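Local coordinates for oligopeptide-binding protein oppA (Lactococcus lactis, PDB 3DRF) that captures oligopeptides in a voluminous, Venus fly-trap cavity and serves the OppABCDF ABC transporter in their uptake, at residues F496-I508 / A522-Y535. Numbering follows the deposited sequence.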
loop_
_atom_site.group_PDB
_atom_site.type_symbol
_atom_site.label_atom_id
_atom_site.label_comp_id
_atom_site.label_asym_id
_atom_site.label_seq_id
_atom_site.Cartn_x
_atom_site.Cartn_y
_atom_site.Cartn_z
ATOM N N PHE A 496 -8.849 -12.977 -8.075
ATOM C CA PHE A 496 -8.347 -14.241 -8.613
ATOM C C PHE A 496 -8.003 -15.173 -7.438
ATOM O O PHE A 496 -7.734 -14.755 -6.344
ATOM C CB PHE A 496 -7.191 -14.060 -9.627
ATOM C CG PHE A 496 -5.842 -13.647 -9.019
ATOM C CD1 PHE A 496 -5.036 -14.564 -8.323
ATOM C CD2 PHE A 496 -5.409 -12.332 -9.164
ATOM C CE1 PHE A 496 -3.789 -14.167 -7.810
ATOM C CE2 PHE A 496 -4.153 -11.960 -8.660
ATOM C CZ PHE A 496 -3.360 -12.878 -7.986
ATOM N N ASN A 497 -8.076 -16.439 -7.739
ATOM C CA ASN A 497 -7.761 -17.508 -6.790
ATOM C C ASN A 497 -7.272 -18.697 -7.610
ATOM O O ASN A 497 -8.041 -19.401 -8.193
ATOM C CB ASN A 497 -9.004 -17.909 -5.944
ATOM C CG ASN A 497 -8.636 -18.922 -4.870
ATOM O OD1 ASN A 497 -7.855 -19.772 -5.091
ATOM N ND2 ASN A 497 -9.212 -18.775 -3.718
ATOM N N ASP A 498 -5.975 -18.848 -7.641
ATOM C CA ASP A 498 -5.311 -19.694 -8.610
ATOM C C ASP A 498 -4.258 -20.549 -7.902
ATOM O O ASP A 498 -3.459 -20.060 -7.200
ATOM C CB ASP A 498 -4.666 -18.769 -9.692
ATOM C CG ASP A 498 -3.966 -19.563 -10.802
ATOM O OD1 ASP A 498 -4.571 -19.751 -11.858
ATOM O OD2 ASP A 498 -2.833 -19.956 -10.611
ATOM N N SER A 499 -4.329 -21.849 -8.102
ATOM C CA SER A 499 -3.428 -22.757 -7.344
ATOM C C SER A 499 -1.950 -22.520 -7.659
ATOM O O SER A 499 -1.174 -22.505 -6.780
ATOM C CB SER A 499 -3.748 -24.237 -7.575
ATOM O OG SER A 499 -5.041 -24.516 -7.042
ATOM N N GLU A 500 -1.620 -22.244 -8.909
ATOM C CA GLU A 500 -0.225 -21.977 -9.279
ATOM C C GLU A 500 0.299 -20.734 -8.559
ATOM O O GLU A 500 1.401 -20.739 -8.007
ATOM C CB GLU A 500 -0.082 -21.812 -10.799
ATOM C CG GLU A 500 1.317 -21.459 -11.281
ATOM C CD GLU A 500 1.423 -21.444 -12.791
ATOM O OE1 GLU A 500 1.473 -22.536 -13.404
ATOM O OE2 GLU A 500 1.437 -20.334 -13.351
ATOM N N ILE A 501 -0.476 -19.663 -8.600
ATOM C CA ILE A 501 -0.096 -18.393 -7.905
ATOM C C ILE A 501 0.022 -18.559 -6.394
ATOM O O ILE A 501 0.962 -18.129 -5.822
ATOM C CB ILE A 501 -0.974 -17.188 -8.313
ATOM C CG1 ILE A 501 -0.933 -16.961 -9.865
ATOM C CG2 ILE A 501 -0.532 -15.935 -7.511
ATOM C CD1 ILE A 501 0.495 -16.767 -10.444
ATOM N N THR A 502 -0.966 -19.197 -5.793
ATOM C CA THR A 502 -0.981 -19.487 -4.353
ATOM C C THR A 502 0.266 -20.316 -3.957
ATOM O O THR A 502 0.950 -19.966 -3.055
ATOM C CB THR A 502 -2.261 -20.249 -3.966
ATOM O OG1 THR A 502 -3.344 -19.307 -4.013
ATOM C CG2 THR A 502 -2.140 -20.852 -2.549
ATOM N N LYS A 503 0.602 -21.376 -4.736
ATOM C CA LYS A 503 1.818 -22.131 -4.449
ATOM C C LYS A 503 3.083 -21.289 -4.658
ATOM O O LYS A 503 4.046 -21.422 -3.908
ATOM C CB LYS A 503 1.864 -23.400 -5.283
ATOM C CG LYS A 503 0.827 -24.433 -4.868
ATOM C CD LYS A 503 1.127 -25.759 -5.532
ATOM C CE LYS A 503 0.067 -26.797 -5.255
ATOM N NZ LYS A 503 -0.987 -26.784 -6.307
ATOM N N ASP A 504 3.106 -20.394 -5.702
ATOM C CA ASP A 504 4.225 -19.476 -5.876
ATOM C C ASP A 504 4.421 -18.609 -4.638
ATOM O O ASP A 504 5.547 -18.379 -4.200
ATOM C CB ASP A 504 4.009 -18.593 -7.108
ATOM C CG ASP A 504 4.209 -19.347 -8.409
ATOM O OD1 ASP A 504 4.701 -20.493 -8.363
ATOM O OD2 ASP A 504 3.875 -18.794 -9.478
ATOM N N LEU A 505 3.350 -17.950 -4.207
ATOM C CA LEU A 505 3.377 -17.018 -3.059
ATOM C C LEU A 505 3.894 -17.757 -1.802
ATOM O O LEU A 505 4.770 -17.271 -1.122
ATOM C CB LEU A 505 1.981 -16.471 -2.742
ATOM C CG LEU A 505 1.500 -15.384 -3.773
ATOM C CD1 LEU A 505 0.018 -15.156 -3.560
ATOM C CD2 LEU A 505 2.258 -14.055 -3.707
ATOM N N ASN A 506 3.382 -18.957 -1.590
ATOM C CA ASN A 506 3.786 -19.760 -0.411
ATOM C C ASN A 506 5.258 -20.207 -0.545
ATOM O O ASN A 506 5.964 -20.183 0.414
ATOM C CB ASN A 506 2.839 -20.962 -0.226
ATOM C CG ASN A 506 1.415 -20.552 0.151
ATOM O OD1 ASN A 506 1.137 -19.446 0.505
ATOM N ND2 ASN A 506 0.548 -21.502 0.057
ATOM N N ASP A 507 5.660 -20.597 -1.751
ATOM C CA ASP A 507 7.064 -21.067 -1.963
ATOM C C ASP A 507 8.084 -19.968 -1.589
ATOM O O ASP A 507 9.088 -20.257 -1.002
ATOM C CB ASP A 507 7.221 -21.595 -3.400
ATOM C CG ASP A 507 8.416 -22.505 -3.556
ATOM O OD1 ASP A 507 8.673 -23.289 -2.660
ATOM O OD2 ASP A 507 9.027 -22.460 -4.575
ATOM N N ILE A 508 7.780 -18.721 -1.951
ATOM C CA ILE A 508 8.632 -17.562 -1.638
ATOM C C ILE A 508 8.908 -17.431 -0.130
ATOM O O ILE A 508 9.961 -17.034 0.285
ATOM C CB ILE A 508 7.991 -16.295 -2.245
ATOM C CG1 ILE A 508 8.275 -16.260 -3.769
ATOM C CG2 ILE A 508 8.476 -15.014 -1.513
ATOM C CD1 ILE A 508 7.332 -15.265 -4.557
ATOM N N ALA A 522 12.251 -18.765 -6.605
ATOM C CA ALA A 522 10.827 -18.673 -6.334
ATOM C C ALA A 522 10.265 -17.305 -6.722
ATOM O O ALA A 522 9.252 -17.239 -7.308
ATOM C CB ALA A 522 10.618 -18.970 -4.859
ATOM N N PHE A 523 10.991 -16.242 -6.433
ATOM C CA PHE A 523 10.581 -14.890 -6.854
ATOM C C PHE A 523 10.542 -14.767 -8.385
ATOM O O PHE A 523 9.671 -14.163 -8.891
ATOM C CB PHE A 523 11.496 -13.794 -6.246
ATOM C CG PHE A 523 10.945 -13.178 -4.961
ATOM C CD1 PHE A 523 9.795 -12.408 -4.945
ATOM C CD2 PHE A 523 11.598 -13.385 -3.762
ATOM C CE1 PHE A 523 9.302 -11.850 -3.782
ATOM C CE2 PHE A 523 11.126 -12.799 -2.572
ATOM C CZ PHE A 523 9.966 -12.051 -2.595
ATOM N N VAL A 524 11.510 -15.349 -9.075
ATOM C CA VAL A 524 11.513 -15.282 -10.556
ATOM C C VAL A 524 10.272 -16.030 -11.112
ATOM O O VAL A 524 9.626 -15.559 -11.981
ATOM C CB VAL A 524 12.831 -15.870 -11.142
ATOM C CG1 VAL A 524 12.683 -16.121 -12.659
ATOM C CG2 VAL A 524 13.989 -14.919 -10.885
ATOM N N LYS A 525 10.034 -17.217 -10.602
ATOM C CA LYS A 525 8.878 -18.042 -11.058
ATOM C C LYS A 525 7.554 -17.309 -10.854
ATOM O O LYS A 525 6.762 -17.265 -11.735
ATOM C CB LYS A 525 8.896 -19.433 -10.414
ATOM C CG LYS A 525 7.732 -20.312 -10.935
ATOM C CD LYS A 525 7.757 -21.702 -10.294
ATOM C CE LYS A 525 6.808 -22.694 -10.966
ATOM N NZ LYS A 525 5.367 -22.269 -10.827
ATOM N N TYR A 526 7.386 -16.723 -9.680
ATOM C CA TYR A 526 6.230 -15.886 -9.374
ATOM C C TYR A 526 6.050 -14.727 -10.372
ATOM O O TYR A 526 4.985 -14.491 -10.847
ATOM C CB TYR A 526 6.428 -15.315 -7.968
ATOM C CG TYR A 526 5.418 -14.237 -7.586
ATOM C CD1 TYR A 526 4.051 -14.519 -7.464
ATOM C CD2 TYR A 526 5.838 -12.931 -7.346
ATOM C CE1 TYR A 526 3.146 -13.490 -7.098
ATOM C CE2 TYR A 526 4.952 -11.935 -6.998
ATOM C CZ TYR A 526 3.610 -12.221 -6.906
ATOM O OH TYR A 526 2.681 -11.229 -6.560
ATOM N N GLN A 527 7.130 -14.016 -10.639
ATOM C CA GLN A 527 7.071 -12.903 -11.596
ATOM C C GLN A 527 6.673 -13.369 -13.026
ATOM O O GLN A 527 5.862 -12.790 -13.658
ATOM C CB GLN A 527 8.415 -12.151 -11.639
ATOM C CG GLN A 527 8.738 -11.331 -10.321
ATOM C CD GLN A 527 10.204 -10.849 -10.291
ATOM O OE1 GLN A 527 10.559 -9.913 -10.940
ATOM N NE2 GLN A 527 10.984 -11.475 -9.516
ATOM N N GLU A 528 7.271 -14.459 -13.475
ATOM C CA GLU A 528 6.950 -15.030 -14.777
ATOM C C GLU A 528 5.511 -15.531 -14.790
ATOM O O GLU A 528 4.813 -15.284 -15.714
ATOM C CB GLU A 528 7.861 -16.247 -15.050
ATOM C CG GLU A 528 9.374 -15.937 -15.339
ATOM C CD GLU A 528 10.231 -17.195 -15.326
ATOM O OE1 GLU A 528 9.848 -18.220 -14.777
ATOM O OE2 GLU A 528 11.290 -17.076 -15.886
ATOM N N ASP A 529 5.082 -16.216 -13.739
ATOM C CA ASP A 529 3.740 -16.816 -13.733
ATOM C C ASP A 529 2.637 -15.728 -13.670
ATOM O O ASP A 529 1.653 -15.849 -14.311
ATOM C CB ASP A 529 3.551 -17.828 -12.563
ATOM C CG ASP A 529 4.365 -19.091 -12.747
ATOM O OD1 ASP A 529 4.873 -19.366 -13.818
ATOM O OD2 ASP A 529 4.449 -19.780 -11.737
ATOM N N MET A 530 2.866 -14.671 -12.932
ATOM C CA MET A 530 1.885 -13.585 -12.841
ATOM C C MET A 530 1.772 -12.923 -14.216
ATOM O O MET A 530 0.731 -12.593 -14.614
ATOM C CB MET A 530 2.354 -12.544 -11.816
ATOM C CG MET A 530 2.082 -13.060 -10.335
ATOM S SD MET A 530 0.243 -13.132 -9.908
ATOM C CE MET A 530 -0.041 -11.410 -9.337
ATOM N N ASN A 531 2.884 -12.741 -14.910
ATOM C CA ASN A 531 2.826 -12.118 -16.265
ATOM C C ASN A 531 2.088 -13.041 -17.284
ATOM O O ASN A 531 1.348 -12.582 -18.072
ATOM C CB ASN A 531 4.263 -11.792 -16.752
ATOM C CG ASN A 531 4.829 -10.519 -16.132
ATOM O OD1 ASN A 531 4.138 -9.781 -15.463
ATOM N ND2 ASN A 531 6.079 -10.291 -16.351
ATOM N N LYS A 532 2.297 -14.343 -17.211
ATOM C CA LYS A 532 1.634 -15.288 -18.147
ATOM C C LYS A 532 0.133 -15.436 -17.846
ATOM O O LYS A 532 -0.640 -15.374 -18.727
ATOM C CB LYS A 532 2.327 -16.651 -18.122
ATOM C CG LYS A 532 1.695 -17.601 -19.178
ATOM C CD LYS A 532 2.487 -18.910 -19.265
ATOM C CE LYS A 532 1.927 -19.808 -20.464
ATOM N NZ LYS A 532 2.337 -21.294 -20.368
ATOM N N LYS A 533 -0.221 -15.570 -16.567
ATOM C CA LYS A 533 -1.624 -15.664 -16.184
ATOM C C LYS A 533 -2.342 -14.338 -16.512
ATOM O O LYS A 533 -3.473 -14.340 -16.879
ATOM C CB LYS A 533 -1.749 -15.936 -14.671
ATOM C CG LYS A 533 -1.279 -17.339 -14.176
ATOM C CD LYS A 533 -2.266 -18.443 -14.348
ATOM C CE LYS A 533 -1.741 -19.788 -13.781
ATOM N NZ LYS A 533 -2.922 -20.837 -13.766
ATOM N N ALA A 534 -1.650 -13.242 -16.282
ATOM C CA ALA A 534 -2.121 -11.922 -16.675
ATOM C C ALA A 534 -3.458 -11.574 -15.998
ATOM O O ALA A 534 -4.286 -10.917 -16.544
ATOM C CB ALA A 534 -2.236 -11.843 -18.235
ATOM N N TYR A 535 -3.579 -11.988 -14.743
ATOM C CA TYR A 535 -4.684 -11.506 -13.919
ATOM C C TYR A 535 -4.498 -10.034 -13.553
ATOM O O TYR A 535 -5.457 -9.368 -13.355
ATOM C CB TYR A 535 -4.774 -12.341 -12.639
ATOM C CG TYR A 535 -5.030 -13.849 -12.844
ATOM C CD1 TYR A 535 -5.912 -14.336 -13.801
ATOM C CD2 TYR A 535 -4.384 -14.794 -12.047
ATOM C CE1 TYR A 535 -6.148 -15.707 -13.931
ATOM C CE2 TYR A 535 -4.622 -16.155 -12.187
ATOM C CZ TYR A 535 -5.506 -16.581 -13.101
ATOM O OH TYR A 535 -5.817 -17.925 -13.271
HETATM O O HOH W 1 -3.273 -23.076 -11.250
HETATM O O HOH W 2 -1.159 -23.182 -14.795
HETATM O O HOH W 3 7.210 -18.831 -6.457
#
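Phe496 lies over one face of the Tyr535 ring in an offset stack, the planes 24° apart, while CB of Lys533 covers the opposite face and Asp498 meets the ring at its edge. At the far end of the contact, Ile508 sets CG2 over the face of Phe523, 3.9 Å from the ring centroid, and drives CD1 against CB of Tyr526. CD2 of Leu505 touches CE1 of the same tyrosine, whose hydroxyl is hydrogen-bonded to Gln481. Between these ends, Met530 SD packs on Ile501 CD1 at 3.7 Å. Asp498 swings its carboxylate away from its own backbone N (chi1 -178°) and across to segment 522-535. There OD1 takes Tyr535 OH from above the carboxylate plane at 2.6 Å and Lys533 NZ on its syn lone pair at 2.7 Å, while OD2 caps helix 499-508 by accepting from Ile501 N. With an alanine here, the lysine would probably lose this counter-charge, the tyrosine hydroxyl its acceptor and the helix start its side-chain cap. Farther along, Lys525 NZ bridges Asp504 OD1 and Asp529 OD2, the latter at 2.8 Å. The two helices, consecutive in the chain and nearly antiparallel (156°), thus share an apolar seam, packed on by Phe485 of helix 482-485 and bordered along one side by salt bridges. Asp504 OD2 and Asp529 OD2 stand just 2.5 Å apart; the ammonium of Lys525 and a proton on one acid probably offset their repulsion.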